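Local structure of mandelate racemase/muconate lactonizing enzyme (Roseovarius nubinhibens ISM, 3FVD) at the interface of chains A and B and the interface of chains A and C. The protein binds magnesium as a member of the enolase superfamily and probably catalyses a reaction that begins with proton abstraction next to a substrate carboxylate. Sequence-based numbering; all coordinates share one arbitrary frame. Chains: chain A/B/C, Mandelate racemase/muconate lactonizing enzyme.

Contact 1: the interface of chains A and B. Residues chain A 84, 115, 118-119; chain B 119, 121, 125.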
# COMPACT_ATOMS: atom_id res chain seq x y z
N ARG A 84 35.04 -20.43 -19.51
CA ARG A 84 34.76 -21.07 -18.23
C ARG A 84 34.15 -20.10 -17.20
O ARG A 84 33.50 -20.54 -16.25
CB ARG A 84 36.05 -21.64 -17.67
CG ARG A 84 36.58 -22.78 -18.49
CD ARG A 84 37.98 -23.19 -18.01
NE ARG A 84 38.96 -22.10 -18.13
CZ ARG A 84 40.24 -22.16 -17.72
NH1 ARG A 84 40.77 -23.27 -17.20
NH2 ARG A 84 41.01 -21.10 -17.82
N LEU A 115 32.35 -25.36 -20.60
CA LEU A 115 32.63 -25.52 -19.15
C LEU A 115 32.39 -26.96 -18.70
O LEU A 115 33.14 -27.50 -17.93
CB LEU A 115 31.77 -24.58 -18.30
CG LEU A 115 31.83 -24.84 -16.78
CD1 LEU A 115 33.21 -24.55 -16.29
CD2 LEU A 115 30.88 -23.93 -16.05
N VAL A 118 35.25 -29.25 -19.85
CA VAL A 118 36.47 -28.97 -19.09
C VAL A 118 36.32 -29.59 -17.70
O VAL A 118 37.26 -30.17 -17.15
CB VAL A 118 36.71 -27.40 -19.09
CG1 VAL A 118 37.56 -26.93 -17.94
CG2 VAL A 118 37.29 -26.95 -20.44
N ALA A 119 35.13 -29.51 -17.12
CA ALA A 119 34.92 -30.07 -15.82
C ALA A 119 34.71 -31.60 -15.85
O ALA A 119 34.80 -32.24 -14.80
CB ALA A 119 33.74 -29.40 -15.12
N ALA B 119 36.81 -30.39 -11.08
CA ALA B 119 36.68 -29.58 -12.30
C ALA B 119 38.01 -29.02 -12.83
O ALA B 119 38.10 -28.65 -14.00
CB ALA B 119 35.59 -28.47 -12.13
N LEU B 121 39.37 -26.30 -11.43
CA LEU B 121 39.16 -24.84 -11.44
C LEU B 121 39.04 -24.29 -10.04
O LEU B 121 38.41 -24.93 -9.20
CB LEU B 121 37.88 -24.45 -12.18
CG LEU B 121 37.68 -24.98 -13.61
CD1 LEU B 121 36.35 -24.49 -14.19
CD2 LEU B 121 38.80 -24.54 -14.49
N GLN B 125 36.48 -18.91 -10.16
CA GLN B 125 36.08 -19.10 -11.55
C GLN B 125 34.77 -19.90 -11.68
O GLN B 125 33.95 -19.57 -12.53
CB GLN B 125 37.19 -19.77 -12.36
CG GLN B 125 36.84 -19.82 -13.84
CD GLN B 125 38.08 -20.02 -14.72
OE1 GLN B 125 38.34 -19.26 -15.65
NE2 GLN B 125 38.83 -21.06 -14.43
O HOH W 1 31.54 -20.30 -14.34

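Contact 2: the interface of chains A and C. Residues chain A 69-70, 97, 100; chain C 61-63, 102.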
# COMPACT_ATOMS: atom_id res chain seq x y z
N ALA A 69 22.85 -10.89 -36.74
CA ALA A 69 23.38 -9.52 -36.62
C ALA A 69 23.96 -9.23 -35.22
O ALA A 69 25.04 -8.61 -35.07
CB ALA A 69 22.33 -8.46 -37.02
N GLY A 70 23.27 -9.73 -34.20
CA GLY A 70 23.74 -9.61 -32.85
C GLY A 70 25.04 -10.35 -32.60
O GLY A 70 25.90 -9.83 -31.89
N LEU A 97 25.98 -5.28 -25.76
CA LEU A 97 24.71 -5.21 -26.48
C LEU A 97 23.60 -5.38 -25.44
O LEU A 97 23.23 -6.51 -25.08
CB LEU A 97 24.64 -6.32 -27.54
CG LEU A 97 23.45 -6.36 -28.51
CD1 LEU A 97 23.31 -5.08 -29.27
CD2 LEU A 97 23.50 -7.55 -29.49
N HIS A 100 18.36 -7.90 -26.27
CA HIS A 100 18.70 -8.93 -27.23
C HIS A 100 18.98 -10.30 -26.59
O HIS A 100 20.04 -10.94 -26.88
CB HIS A 100 19.94 -8.48 -28.00
CG HIS A 100 19.67 -7.33 -28.86
ND1 HIS A 100 19.59 -6.06 -28.35
CD2 HIS A 100 19.25 -7.26 -30.14
CE1 HIS A 100 19.27 -5.23 -29.33
NE2 HIS A 100 19.04 -5.93 -30.42
N PRO C 61 19.49 -1.00 -26.03
CA PRO C 61 19.26 -2.23 -26.75
C PRO C 61 19.05 -1.89 -28.23
O PRO C 61 17.89 -1.85 -28.72
CB PRO C 61 17.97 -2.73 -26.13
CG PRO C 61 17.88 -2.07 -24.80
CD PRO C 61 18.53 -0.77 -24.94
N ALA C 62 20.17 -1.65 -28.94
CA ALA C 62 20.10 -1.07 -30.25
C ALA C 62 21.45 -1.17 -30.88
O ALA C 62 22.44 -0.98 -30.18
CB ALA C 62 19.67 0.40 -30.12
N HIS C 63 21.51 -1.48 -32.17
CA HIS C 63 22.77 -1.48 -32.87
C HIS C 63 22.51 -1.41 -34.34
O HIS C 63 21.43 -1.78 -34.78
CB HIS C 63 23.65 -2.67 -32.52
CG HIS C 63 23.06 -3.99 -32.88
ND1 HIS C 63 23.77 -4.96 -33.56
CD2 HIS C 63 21.85 -4.53 -32.60
CE1 HIS C 63 23.02 -6.04 -33.69
NE2 HIS C 63 21.84 -5.80 -33.13
N TYR C 102 14.25 0.52 -31.86
CA TYR C 102 15.25 1.17 -32.69
C TYR C 102 15.10 0.97 -34.20
O TYR C 102 15.43 1.87 -34.99
CB TYR C 102 16.64 0.77 -32.21
CG TYR C 102 17.05 -0.69 -32.39
CD1 TYR C 102 17.99 -1.06 -33.38
CD2 TYR C 102 16.56 -1.68 -31.53
CE1 TYR C 102 18.38 -2.40 -33.54
CE2 TYR C 102 16.95 -3.01 -31.67
CZ TYR C 102 17.87 -3.37 -32.67
OH TYR C 102 18.27 -4.69 -32.80

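Contact 1: the interface of chains A and B
B:Leu121 sends its two methyl branches to different partners on chain A. CD2 lies against the side chain of A:Arg84, 3.6 Å from the guanidinium nitrogen NH1 and also near the aliphatic carbon CD, while CD1 meets the methyl CD1 of A:Leu115 at 3.8 Å. B:Gln125 approaches the same arginine over a face: its amide nitrogen NE2 sits above the middle of the guanidinium, 3.8 Å from CZ. The amide and guanidinium planes are turned 54° apart, neither stacked flat nor set square, and the contact is one of packing over the face. Further back along the arginine, the amide carbon CD of B:Gln125 touches CB of A:Arg84 at 3.9 Å. Beside this cluster A:Ala119 and B:Ala119 meet methyl to methyl, their CB atoms 3.6 Å apart. The carbonyl O of A:Val118 lies 3.6 Å from the carbonyl O of B:Ala119, a contact of two oxygens and not a bond.

A water ties the backbones together at the other end of the patch, 2.7 Å from the carbonyl O of A:Arg84 and 3.1 Å from the carbonyl O of B:Gln125. The arginine chain bends at its third torsion (chi3 -61°), which brings one face of the guanidinium to NE2 of B:Gln125. That glutamine has CG anti to its backbone N (chi1 -173°) and runs extended from the short helix 123-126 to get there.

Helix 101-119 brings A:Leu115 and A:Ala119 to the boundary, and its copy ends at B:Ala119. The patch, repeated with the chains exchanged, joins two subunits about a two-fold axis, and may serve to hold a dimer within the deposited octamer.

Contact 2: the interface of chains A and C
A:His100 and C:Tyr102 are joined by a hydrogen bond: the imidazole NE2 and the phenol OH are 2.8 Å apart, the bond nearly straight, 173° at the hydrogen. Either group could be the donor. The side chains reach toward each other from the two subunits, and CZ of the tyrosine lies at the edge of the imidazole, in its plane.

Ring contacts lie beside that bond. C:His63 turns its CD2-NE2 edge to the face of A:His100 on which A:Leu97 CD1 also lies, the planes 86° apart and the centroids 5.2 Å. A:Leu97 lays that methyl over one face of the C:His63 ring as well, 3.9 Å from the centroid, filling the angle between the two rings. C:His63 holds CG between its backbone N and carbonyl carbon (chi1 62°), with the ring reaching toward A:Leu97 and helix 64-78 of chain A, where CE1 lies 3.5 Å from the carbonyl O of A:Ala69 and 3.7 Å from CA of A:Gly70.

Backbone atoms of chain C add further packing. CE1 of A:His100 rests 3.5 Å from the carbonyl carbon of C:Pro61, and CA of C:Ala62 supports the C:Tyr102 ring, centred over one face.

In the fold, A:Leu97 and A:His100 lie in the connection between helices 86-96 and 101-119, C:Tyr102 in the first turn of the latter's copy, and C:Pro61 to C:His63 lead into helix 64-78; all belong to the N-terminal capping domain typical of the enolase superfamily.

About 30 Å separates the C-alpha centres of contact 1 and contact 2, so chain A meets two neighbours through separate surfaces. Helix 101-119 connects them: its final turns take part in contact 1, whereas in contact 2 chain A gives the residue just before the helix and chain C the first turn, roles exchanged in the twin. Both patches draw on the N-terminal part of the sequence and have two-fold twins. Two different dyads acting on each subunit can extend pairs into a larger ring, consistent with the eight copies in the deposited assembly, although the structure alone does not show that this octamer forms in solution.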